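Local coordinates for protein peptide ABC transporter permease (Staphylococcus hominis, PDB 6EXS) that probably carries peptides across the membrane with protons, as in other POT transporters, and binds a thioalcohol-conjugated dipeptide, a precursor of human axillary malodour, at residues G19-V24 and S133-R138; F26-S31 and G126-N131; M43-H48 and Y312-S317. One frame throughout, in Å; residues are numbered along the deposited sequence.

Contact 1: residues G19-V24 and S133-R138. With OLC ((2R)-2,3-dihydroxypropyl (9Z)-octadec-9-enoate), chain L.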
loop_
_atom_site.group_PDB
_atom_site.type_symbol
_atom_site.label_atom_id
_atom_site.label_comp_id
_atom_site.label_asym_id
_atom_site.label_seq_id
_atom_site.Cartn_x
_atom_site.Cartn_y
_atom_site.Cartn_z
ATOM N N GLY A 19 7.779 21.014 -1.969
ATOM C CA GLY A 19 8.205 21.157 -0.580
ATOM C C GLY A 19 7.048 21.088 0.391
ATOM O O GLY A 19 7.119 20.373 1.395
ATOM N N VAL A 20 5.948 21.788 0.054
ATOM C CA VAL A 20 4.719 21.809 0.842
ATOM C C VAL A 20 4.155 20.394 0.918
ATOM O O VAL A 20 3.921 19.913 2.020
ATOM C CB VAL A 20 3.687 22.846 0.304
ATOM C CG1 VAL A 20 2.380 22.815 1.101
ATOM C CG2 VAL A 20 4.274 24.251 0.319
ATOM N N LEU A 21 4.036 19.701 -0.237
ATOM C CA LEU A 21 3.458 18.353 -0.337
ATOM C C LEU A 21 4.366 17.241 0.196
ATOM O O LEU A 21 3.845 16.199 0.628
ATOM C CB LEU A 21 2.959 18.047 -1.750
ATOM C CG LEU A 21 1.862 19.016 -2.238
ATOM C CD1 LEU A 21 1.439 18.704 -3.625
ATOM C CD2 LEU A 21 0.659 19.070 -1.291
ATOM N N PHE A 22 5.695 17.482 0.239
ATOM C CA PHE A 22 6.657 16.542 0.811
ATOM C C PHE A 22 6.421 16.493 2.331
ATOM O O PHE A 22 6.317 15.397 2.881
ATOM C CB PHE A 22 8.112 16.945 0.476
ATOM C CG PHE A 22 9.184 16.009 0.999
ATOM C CD1 PHE A 22 9.577 16.048 2.335
ATOM C CD2 PHE A 22 9.843 15.132 0.145
ATOM C CE1 PHE A 22 10.571 15.193 2.815
ATOM C CE2 PHE A 22 10.852 14.289 0.624
ATOM C CZ PHE A 22 11.201 14.321 1.956
ATOM N N PHE A 23 6.305 17.676 2.995
ATOM C CA PHE A 23 6.053 17.801 4.442
ATOM C C PHE A 23 4.696 17.198 4.803
ATOM O O PHE A 23 4.596 16.501 5.810
ATOM C CB PHE A 23 6.109 19.277 4.868
ATOM C CG PHE A 23 6.091 19.576 6.356
ATOM C CD1 PHE A 23 4.897 19.580 7.069
ATOM C CD2 PHE A 23 7.255 19.934 7.025
ATOM C CE1 PHE A 23 4.872 19.929 8.428
ATOM C CE2 PHE A 23 7.229 20.279 8.380
ATOM C CZ PHE A 23 6.039 20.277 9.073
ATOM N N VAL A 24 3.659 17.464 3.983
ATOM C CA VAL A 24 2.295 16.948 4.171
ATOM C C VAL A 24 2.288 15.416 4.039
ATOM O O VAL A 24 1.785 14.735 4.935
ATOM C CB VAL A 24 1.287 17.638 3.211
ATOM C CG1 VAL A 24 -0.069 16.938 3.218
ATOM C CG2 VAL A 24 1.132 19.117 3.541
ATOM N N SER A 133 -0.766 12.816 -5.396
ATOM C CA SER A 133 0.162 12.352 -6.427
ATOM C C SER A 133 -0.067 13.111 -7.717
ATOM O O SER A 133 0.887 13.540 -8.369
ATOM C CB SER A 133 -0.020 10.855 -6.662
ATOM O OG SER A 133 1.183 10.152 -6.413
ATOM N N ASN A 134 -1.346 13.288 -8.064
ATOM C CA ASN A 134 -1.818 14.003 -9.227
ATOM C C ASN A 134 -1.365 15.472 -9.180
ATOM O O ASN A 134 -0.824 15.970 -10.176
ATOM C CB ASN A 134 -3.332 13.886 -9.300
ATOM C CG ASN A 134 -3.898 14.288 -10.622
ATOM O OD1 ASN A 134 -3.948 15.469 -10.963
ATOM N ND2 ASN A 134 -4.325 13.309 -11.400
ATOM N N ILE A 135 -1.565 16.152 -8.020
ATOM C CA ILE A 135 -1.172 17.557 -7.793
ATOM C C ILE A 135 0.324 17.745 -8.054
ATOM O O ILE A 135 0.688 18.654 -8.794
ATOM C CB ILE A 135 -1.632 18.095 -6.401
ATOM C CG1 ILE A 135 -3.178 18.182 -6.330
ATOM C CG2 ILE A 135 -0.999 19.460 -6.087
ATOM C CD1 ILE A 135 -3.772 18.171 -4.899
ATOM N N VAL A 136 1.164 16.842 -7.499
ATOM C CA VAL A 136 2.632 16.804 -7.650
ATOM C C VAL A 136 3.043 16.865 -9.139
ATOM O O VAL A 136 3.829 17.735 -9.517
ATOM C CB VAL A 136 3.251 15.584 -6.912
ATOM C CG1 VAL A 136 4.708 15.375 -7.299
ATOM C CG2 VAL A 136 3.112 15.722 -5.400
ATOM N N GLY A 137 2.479 15.975 -9.960
ATOM C CA GLY A 137 2.751 15.937 -11.395
ATOM C C GLY A 137 2.239 17.139 -12.170
ATOM O O GLY A 137 2.847 17.526 -13.170
ATOM N N ARG A 138 1.128 17.761 -11.702
ATOM C CA ARG A 138 0.516 18.926 -12.362
ATOM C C ARG A 138 1.206 20.272 -11.999
ATOM O O ARG A 138 0.830 21.330 -12.515
ATOM C CB ARG A 138 -1.012 18.962 -12.142
ATOM C CG ARG A 138 -1.734 17.849 -12.909
ATOM C CD ARG A 138 -2.968 18.316 -13.663
ATOM N NE ARG A 138 -4.138 17.492 -13.341
ATOM C CZ ARG A 138 -4.508 16.402 -14.009
ATOM N NH1 ARG A 138 -3.802 15.986 -15.056
ATOM N NH2 ARG A 138 -5.584 15.719 -13.636
HETATM C C24 OLC L . 17.380 16.623 -3.153
HETATM C C5 OLC L . 15.150 16.277 4.896
HETATM C C4 OLC L . 15.345 16.511 3.411
HETATM C C3 OLC L . 14.053 16.445 2.616
HETATM C C2 OLC L . 14.209 16.811 1.142
HETATM C C21 OLC L . 16.856 15.403 -1.023
HETATM C C1 OLC L . 14.907 15.770 0.315
HETATM C C22 OLC L . 16.616 15.487 -2.511
HETATM O O19 OLC L . 14.607 14.605 0.288
HETATM O O25 OLC L . 17.282 16.564 -4.568
HETATM O O23 OLC L . 17.005 14.245 -3.103
HETATM O O20 OLC L . 15.913 16.304 -0.395
#
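Leu21 meets Ile135 and Val136 where two transmembrane helices of the N-terminal bundle of a major facilitator transporter, 16-44 and 110-137, run roughly antiparallel and pack together. The backbones come nearest at Leu21 and Val136, with their CA atoms 7.5 Å apart, and one leucine methyl does the touching. Leu21 points its CB at the other helix; with CG anti to the carbonyl carbon (chi1 -60°) and an extended chi2, CD1 leads. This methyl lies against Ile135 CG2 at 3.5 Å and against Val136 CG2 at 3.9 Å, so a single tip bridges neighbouring residues of the same turn. The two meetings differ in direction: the Leu21 side chain crosses that of Ile135 at about a right angle, whereas it runs past that of Val136 in the opposite sense. All three residues are buried, and the contact between them is purely apolar. The same small core is shared with other helices: Leu21 also touches Leu204 of helix 178-204, Ile135 leans on Thr91 of helix 74-106, and Val136 on Phe154 of helix 147-174. One residue on, Phe22 lies between helix 147-174 and a bound monoolein. Its ring carries the lipid's C2 over one face, 4.0 Å above the plane and offset toward the rim, while Phe22 CZ lies 3.6 Å from the lipid atom C3. Leu21, by contrast, faces helix 110-137, packed antiparallel to helix 16-44 within the N-terminal six-helix bundle of the major facilitator fold.

Contact 2: residues F26-S31 and G126-N131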
loop_
_atom_site.group_PDB
_atom_site.type_symbol
_atom_site.label_atom_id
_atom_site.label_comp_id
_atom_site.label_asym_id
_atom_site.label_seq_id
_atom_site.Cartn_x
_atom_site.Cartn_y
_atom_site.Cartn_z
ATOM N N PHE A 26 4.927 13.312 4.185
ATOM C CA PHE A 26 5.754 12.735 5.253
ATOM C C PHE A 26 4.939 12.392 6.501
ATOM O O PHE A 26 5.054 11.277 6.998
ATOM C CB PHE A 26 6.940 13.654 5.640
ATOM C CG PHE A 26 7.671 13.162 6.870
ATOM C CD1 PHE A 26 8.638 12.168 6.773
ATOM C CD2 PHE A 26 7.357 13.657 8.131
ATOM C CE1 PHE A 26 9.289 11.688 7.914
ATOM C CE2 PHE A 26 8.008 13.171 9.272
ATOM C CZ PHE A 26 8.961 12.183 9.155
ATOM N N TRP A 27 4.145 13.371 7.010
ATOM C CA TRP A 27 3.353 13.286 8.230
ATOM C C TRP A 27 2.133 12.381 8.117
ATOM O O TRP A 27 1.749 11.770 9.119
ATOM C CB TRP A 27 2.986 14.681 8.738
ATOM C CG TRP A 27 4.171 15.379 9.356
ATOM C CD1 TRP A 27 4.843 16.447 8.846
ATOM C CD2 TRP A 27 4.900 14.967 10.524
ATOM N NE1 TRP A 27 5.919 16.755 9.639
ATOM C CE2 TRP A 27 5.980 15.862 10.678
ATOM C CE3 TRP A 27 4.718 13.954 11.486
ATOM C CZ2 TRP A 27 6.883 15.770 11.748
ATOM C CZ3 TRP A 27 5.617 13.859 12.540
ATOM C CH2 TRP A 27 6.677 14.764 12.669
ATOM N N GLU A 28 1.557 12.242 6.913
ATOM C CA GLU A 28 0.448 11.316 6.690
ATOM C C GLU A 28 0.996 9.886 6.646
ATOM O O GLU A 28 0.370 8.983 7.199
ATOM C CB GLU A 28 -0.322 11.655 5.399
ATOM C CG GLU A 28 -1.623 10.871 5.244
ATOM C CD GLU A 28 -1.491 9.482 4.647
ATOM O OE1 GLU A 28 -2.176 8.552 5.130
ATOM O OE2 GLU A 28 -0.689 9.322 3.700
ATOM N N ARG A 29 2.149 9.681 5.977
ATOM C CA ARG A 29 2.785 8.370 5.893
ATOM C C ARG A 29 3.398 7.936 7.241
ATOM O O ARG A 29 3.317 6.754 7.586
ATOM C CB ARG A 29 3.787 8.301 4.734
ATOM C CG ARG A 29 3.164 8.500 3.344
ATOM C CD ARG A 29 2.425 7.277 2.809
ATOM N NE ARG A 29 1.074 7.210 3.361
ATOM C CZ ARG A 29 0.269 6.160 3.285
ATOM N NH1 ARG A 29 0.661 5.053 2.663
ATOM N NH2 ARG A 29 -0.945 6.210 3.818
ATOM N N PHE A 30 3.978 8.907 8.011
ATOM C CA PHE A 30 4.526 8.717 9.356
ATOM C C PHE A 30 3.402 8.181 10.252
ATOM O O PHE A 30 3.547 7.129 10.887
ATOM C CB PHE A 30 5.037 10.064 9.918
ATOM C CG PHE A 30 5.489 10.038 11.362
ATOM C CD1 PHE A 30 4.578 10.226 12.401
ATOM C CD2 PHE A 30 6.828 9.847 11.685
ATOM C CE1 PHE A 30 4.991 10.174 13.741
ATOM C CE2 PHE A 30 7.240 9.807 13.027
ATOM C CZ PHE A 30 6.319 9.963 14.044
ATOM N N SER A 31 2.279 8.914 10.297
ATOM C CA SER A 31 1.142 8.557 11.126
ATOM C C SER A 31 0.424 7.297 10.621
ATOM O O SER A 31 -0.025 6.507 11.462
ATOM C CB SER A 31 0.205 9.745 11.295
ATOM O OG SER A 31 -0.251 10.237 10.048
ATOM N N GLY A 126 -8.480 6.907 0.246
ATOM C CA GLY A 126 -8.972 6.817 -1.125
ATOM C C GLY A 126 -9.122 8.184 -1.752
ATOM O O GLY A 126 -8.912 8.337 -2.953
ATOM N N LEU A 127 -9.426 9.203 -0.922
ATOM C CA LEU A 127 -9.577 10.599 -1.338
ATOM C C LEU A 127 -8.235 11.343 -1.424
ATOM O O LEU A 127 -8.017 12.116 -2.357
ATOM C CB LEU A 127 -10.527 11.352 -0.389
ATOM C CG LEU A 127 -12.028 11.106 -0.539
ATOM C CD1 LEU A 127 -12.779 11.739 0.604
ATOM C CD2 LEU A 127 -12.556 11.678 -1.853
ATOM N N MET A 128 -7.357 11.136 -0.439
ATOM C CA MET A 128 -6.082 11.815 -0.385
ATOM C C MET A 128 -5.003 11.180 -1.250
ATOM O O MET A 128 -4.343 11.915 -1.989
ATOM C CB MET A 128 -5.600 11.960 1.066
ATOM C CG MET A 128 -4.525 13.004 1.240
ATOM S SD MET A 128 -3.867 12.979 2.910
ATOM C CE MET A 128 -2.389 13.938 2.686
ATOM N N LYS A 129 -4.775 9.847 -1.121
ATOM C CA LYS A 129 -3.679 9.124 -1.796
ATOM C C LYS A 129 -3.535 9.375 -3.311
ATOM O O LYS A 129 -2.463 9.853 -3.692
ATOM C CB LYS A 129 -3.726 7.621 -1.535
ATOM C CG LYS A 129 -2.494 7.081 -0.880
ATOM C CD LYS A 129 -2.894 6.295 0.339
ATOM C CE LYS A 129 -1.831 5.302 0.671
ATOM N NZ LYS A 129 -2.064 4.674 1.990
ATOM N N PRO A 130 -4.516 9.075 -4.205
ATOM C CA PRO A 130 -4.259 9.288 -5.632
ATOM C C PRO A 130 -4.209 10.754 -6.050
ATOM O O PRO A 130 -3.574 11.093 -7.051
ATOM C CB PRO A 130 -5.416 8.540 -6.301
ATOM C CG PRO A 130 -6.519 8.613 -5.322
ATOM C CD PRO A 130 -5.862 8.497 -3.993
ATOM N N ASN A 131 -4.860 11.618 -5.261
ATOM C CA ASN A 131 -5.044 13.030 -5.554
ATOM C C ASN A 131 -3.854 13.908 -5.210
ATOM O O ASN A 131 -3.566 14.816 -5.997
ATOM C CB ASN A 131 -6.335 13.511 -4.937
ATOM C CG ASN A 131 -7.478 12.871 -5.700
ATOM O OD1 ASN A 131 -7.418 12.714 -6.933
ATOM N ND2 ASN A 131 -8.477 12.375 -5.005
#
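Helices 16-44 and 110-137 pass each other roughly antiparallel but well apart at 26-31 and 126-131: the closest CA atoms, those of Glu28 and Met128, are 9.6 Å apart. The second helix is kinked here, since Pro130 has no N-H to give and Asn131 N makes only a weak bond, to Met128 O, in place of the usual i to i-4 bond. Met128, extended beyond CG, slides past Glu28 in the opposite direction, bringing SD to 3.9 Å from Glu28 CG. Glu28 bends at chi2 (-84°), which turns its carboxylate toward Arg29. Arg29 grips it side-on in a salt bridge: NH2 donates to the syn lone pair of Glu28 OE1 at 3.0 Å, almost straight (170°) and in the guanidinium plane, while NE reaches Glu28 OE2 at 2.8 Å, tilted from both planes. This fixes the guanidinium's rotation. Lys129 crosses Arg29 at about a right angle and lays CE over one guanidinium face. The modelled 2.6 Å between Arg29 NH2 and Lys129 NZ sets two donors against each other, is no hydrogen bond, and makes the exact placing of the lysine end doubtful; Lys129 also makes a cation-pi contact with Tyr32. Arg29 ends about 5 Å from the bound conjugated peptide. With Glu28 it belongs to the ExxERFxYY motif of POT transporters, beside the peptide site; in relatives the cluster with Lys129 is associated with proton coupling, and probably here too.

Contact 3: residues M43-H48 and Y312-S317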
loop_
_atom_site.group_PDB
_atom_site.type_symbol
_atom_site.label_atom_id
_atom_site.label_comp_id
_atom_site.label_asym_id
_atom_site.label_seq_id
_atom_site.Cartn_x
_atom_site.Cartn_y
_atom_site.Cartn_z
ATOM N N MET A 43 -4.465 -5.229 18.475
ATOM C CA MET A 43 -5.580 -6.148 18.234
ATOM C C MET A 43 -5.464 -7.512 18.949
ATOM O O MET A 43 -6.406 -7.890 19.654
ATOM C CB MET A 43 -5.806 -6.347 16.732
ATOM C CG MET A 43 -6.375 -5.126 16.056
ATOM S SD MET A 43 -6.913 -5.459 14.377
ATOM C CE MET A 43 -5.360 -5.484 13.524
ATOM N N TYR A 44 -4.349 -8.269 18.749
ATOM C CA TYR A 44 -4.263 -9.610 19.331
ATOM C C TYR A 44 -3.676 -9.656 20.750
ATOM O O TYR A 44 -3.841 -10.688 21.418
ATOM C CB TYR A 44 -3.567 -10.622 18.398
ATOM C CG TYR A 44 -2.057 -10.680 18.468
ATOM C CD1 TYR A 44 -1.274 -9.808 17.723
ATOM C CD2 TYR A 44 -1.410 -11.678 19.194
ATOM C CE1 TYR A 44 0.115 -9.873 17.758
ATOM C CE2 TYR A 44 -0.019 -11.770 19.216
ATOM C CZ TYR A 44 0.739 -10.857 18.502
ATOM O OH TYR A 44 2.111 -10.910 18.515
ATOM N N PHE A 45 -3.052 -8.557 21.243
ATOM C CA PHE A 45 -2.559 -8.559 22.628
ATOM C C PHE A 45 -3.774 -8.649 23.569
ATOM O O PHE A 45 -4.838 -8.105 23.248
ATOM C CB PHE A 45 -1.690 -7.327 22.964
ATOM C CG PHE A 45 -0.227 -7.331 22.541
ATOM C CD1 PHE A 45 0.257 -8.277 21.637
ATOM C CD2 PHE A 45 0.658 -6.366 23.023
ATOM C CE1 PHE A 45 1.604 -8.265 21.238
ATOM C CE2 PHE A 45 2.005 -6.363 22.633
ATOM C CZ PHE A 45 2.468 -7.315 21.749
ATOM N N ALA A 46 -3.627 -9.385 24.697
ATOM C CA ALA A 46 -4.680 -9.576 25.692
ATOM C C ALA A 46 -5.186 -8.257 26.284
ATOM O O ALA A 46 -4.470 -7.254 26.245
ATOM C CB ALA A 46 -4.178 -10.489 26.801
ATOM N N ILE A 47 -6.428 -8.263 26.829
ATOM C CA ILE A 47 -7.082 -7.108 27.468
ATOM C C ILE A 47 -6.223 -6.587 28.634
ATOM O O ILE A 47 -6.078 -5.366 28.775
ATOM C CB ILE A 47 -8.543 -7.429 27.917
ATOM C CG1 ILE A 47 -9.387 -8.100 26.790
ATOM C CG2 ILE A 47 -9.249 -6.197 28.504
ATOM C CD1 ILE A 47 -10.032 -7.184 25.754
ATOM N N HIS A 48 -5.624 -7.515 29.444
ATOM C CA HIS A 48 -4.759 -7.152 30.575
ATOM C C HIS A 48 -3.479 -6.428 30.107
ATOM O O HIS A 48 -2.863 -5.712 30.896
ATOM C CB HIS A 48 -4.466 -8.342 31.523
ATOM C CG HIS A 48 -3.656 -9.466 30.947
ATOM N ND1 HIS A 48 -2.273 -9.399 30.877
ATOM C CD2 HIS A 48 -4.053 -10.690 30.528
ATOM C CE1 HIS A 48 -1.881 -10.560 30.376
ATOM N NE2 HIS A 48 -2.917 -11.372 30.152
ATOM N N TYR A 312 5.604 -14.137 13.793
ATOM C CA TYR A 312 6.474 -15.320 13.761
ATOM C C TYR A 312 7.821 -14.995 14.405
ATOM O O TYR A 312 8.321 -15.797 15.180
ATOM C CB TYR A 312 6.670 -15.831 12.323
ATOM C CG TYR A 312 7.448 -17.129 12.229
ATOM C CD1 TYR A 312 6.889 -18.334 12.652
ATOM C CD2 TYR A 312 8.732 -17.159 11.692
ATOM C CE1 TYR A 312 7.583 -19.537 12.529
ATOM C CE2 TYR A 312 9.444 -18.353 11.584
ATOM C CZ TYR A 312 8.864 -19.541 12.000
ATOM O OH TYR A 312 9.559 -20.719 11.885
ATOM N N GLY A 313 8.364 -13.815 14.114
ATOM C CA GLY A 313 9.608 -13.347 14.705
ATOM C C GLY A 313 9.464 -13.156 16.204
ATOM O O GLY A 313 10.297 -13.645 16.972
ATOM N N LEU A 314 8.378 -12.475 16.634
ATOM C CA LEU A 314 8.065 -12.215 18.046
ATOM C C LEU A 314 7.874 -13.506 18.854
ATOM O O LEU A 314 8.350 -13.608 19.995
ATOM C CB LEU A 314 6.812 -11.301 18.143
ATOM C CG LEU A 314 6.297 -10.886 19.533
ATOM C CD1 LEU A 314 7.351 -10.126 20.335
ATOM C CD2 LEU A 314 5.088 -10.022 19.414
ATOM N N GLU A 315 7.207 -14.496 18.252
ATOM C CA GLU A 315 6.885 -15.762 18.908
ATOM C C GLU A 315 7.932 -16.869 18.780
ATOM O O GLU A 315 8.001 -17.722 19.659
ATOM C CB GLU A 315 5.528 -16.284 18.417
ATOM C CG GLU A 315 4.356 -15.439 18.863
ATOM C CD GLU A 315 3.015 -15.873 18.313
ATOM O OE1 GLU A 315 2.976 -16.813 17.483
ATOM O OE2 GLU A 315 1.999 -15.247 18.691
ATOM N N ARG A 316 8.711 -16.897 17.689
ATOM C CA ARG A 316 9.673 -17.984 17.481
ATOM C C ARG A 316 11.151 -17.568 17.566
ATOM O O ARG A 316 12.004 -18.418 17.822
ATOM C CB ARG A 316 9.379 -18.723 16.160
ATOM C CG ARG A 316 7.956 -19.297 16.111
ATOM C CD ARG A 316 7.816 -20.695 16.711
ATOM N NE ARG A 316 7.802 -21.737 15.678
ATOM C CZ ARG A 316 6.734 -22.077 14.953
ATOM N NH1 ARG A 316 5.573 -21.455 15.134
ATOM N NH2 ARG A 316 6.824 -23.030 14.034
ATOM N N SER A 317 11.458 -16.285 17.394
ATOM C CA SER A 317 12.851 -15.856 17.479
ATOM C C SER A 317 13.192 -15.290 18.860
ATOM O O SER A 317 12.287 -15.017 19.657
ATOM C CB SER A 317 13.199 -14.887 16.353
ATOM O OG SER A 317 13.008 -13.550 16.775
#
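Tyr44 holds CG between its backbone N and carbonyl carbon (chi1 86°), and Leu314 holds its own CG anti to N (chi1 -180°); each side chain is thereby sent out toward the other helix end. The two slide past each other in opposite directions until Tyr44 OH lies 3.2 Å from Leu314 CD2, a snug meeting of a hydroxyl oxygen with a methyl. The same methyl sits at the edge of the Phe45 ring, near its plane, with Phe45 CE1 4.3 Å away. Both aromatic residues therefore use one leucine branch, and they also support each other: Phe45 CD1 lies over the centre of the Tyr44 ring. Glu315 comes at Tyr44 from the opposite direction along an extended chain, its OE2 4.1 Å from Tyr44 CE2. Ring and carboxylate planes stand 79° apart and the approach is oblique. The carboxylate has its stronger partner in Lys56 of helix 56-72, to which Glu315 OE1 forms a salt bridge, and Tyr44 packs on that same lysine. The backbones stay far apart, with 12.1 Å between the CA atoms of Phe45 and Leu314. Between these segments, probably at the extracellular end, the two halves of the transporter thus meet through a few weak contacts without a hydrogen bond or salt bridge, a sparse join that could probably separate at little cost as the transporter changes state.

How the contacts relate
All three contacts use helix 16-44 at successive levels. Contacts 1 and 2 are buried and join it to the same partner, helix 110-137; they touch through Val24 CG1 and Met128 CE, 3.8 Å apart, and contact 2 is nested along the chain within contact 1. Chemistry changes with depth: contact 1 is close apolar packing, whereas contact 2, nearer the centre of the molecule, opens the helices and places charged groups by the peptide site. Contact 3 lies at the surface, its centre about 38 Å from that of contact 1 and across the chain's centre, and ties helix 16-44 to helix 309-316 of the other half with sparse, mixed contacts.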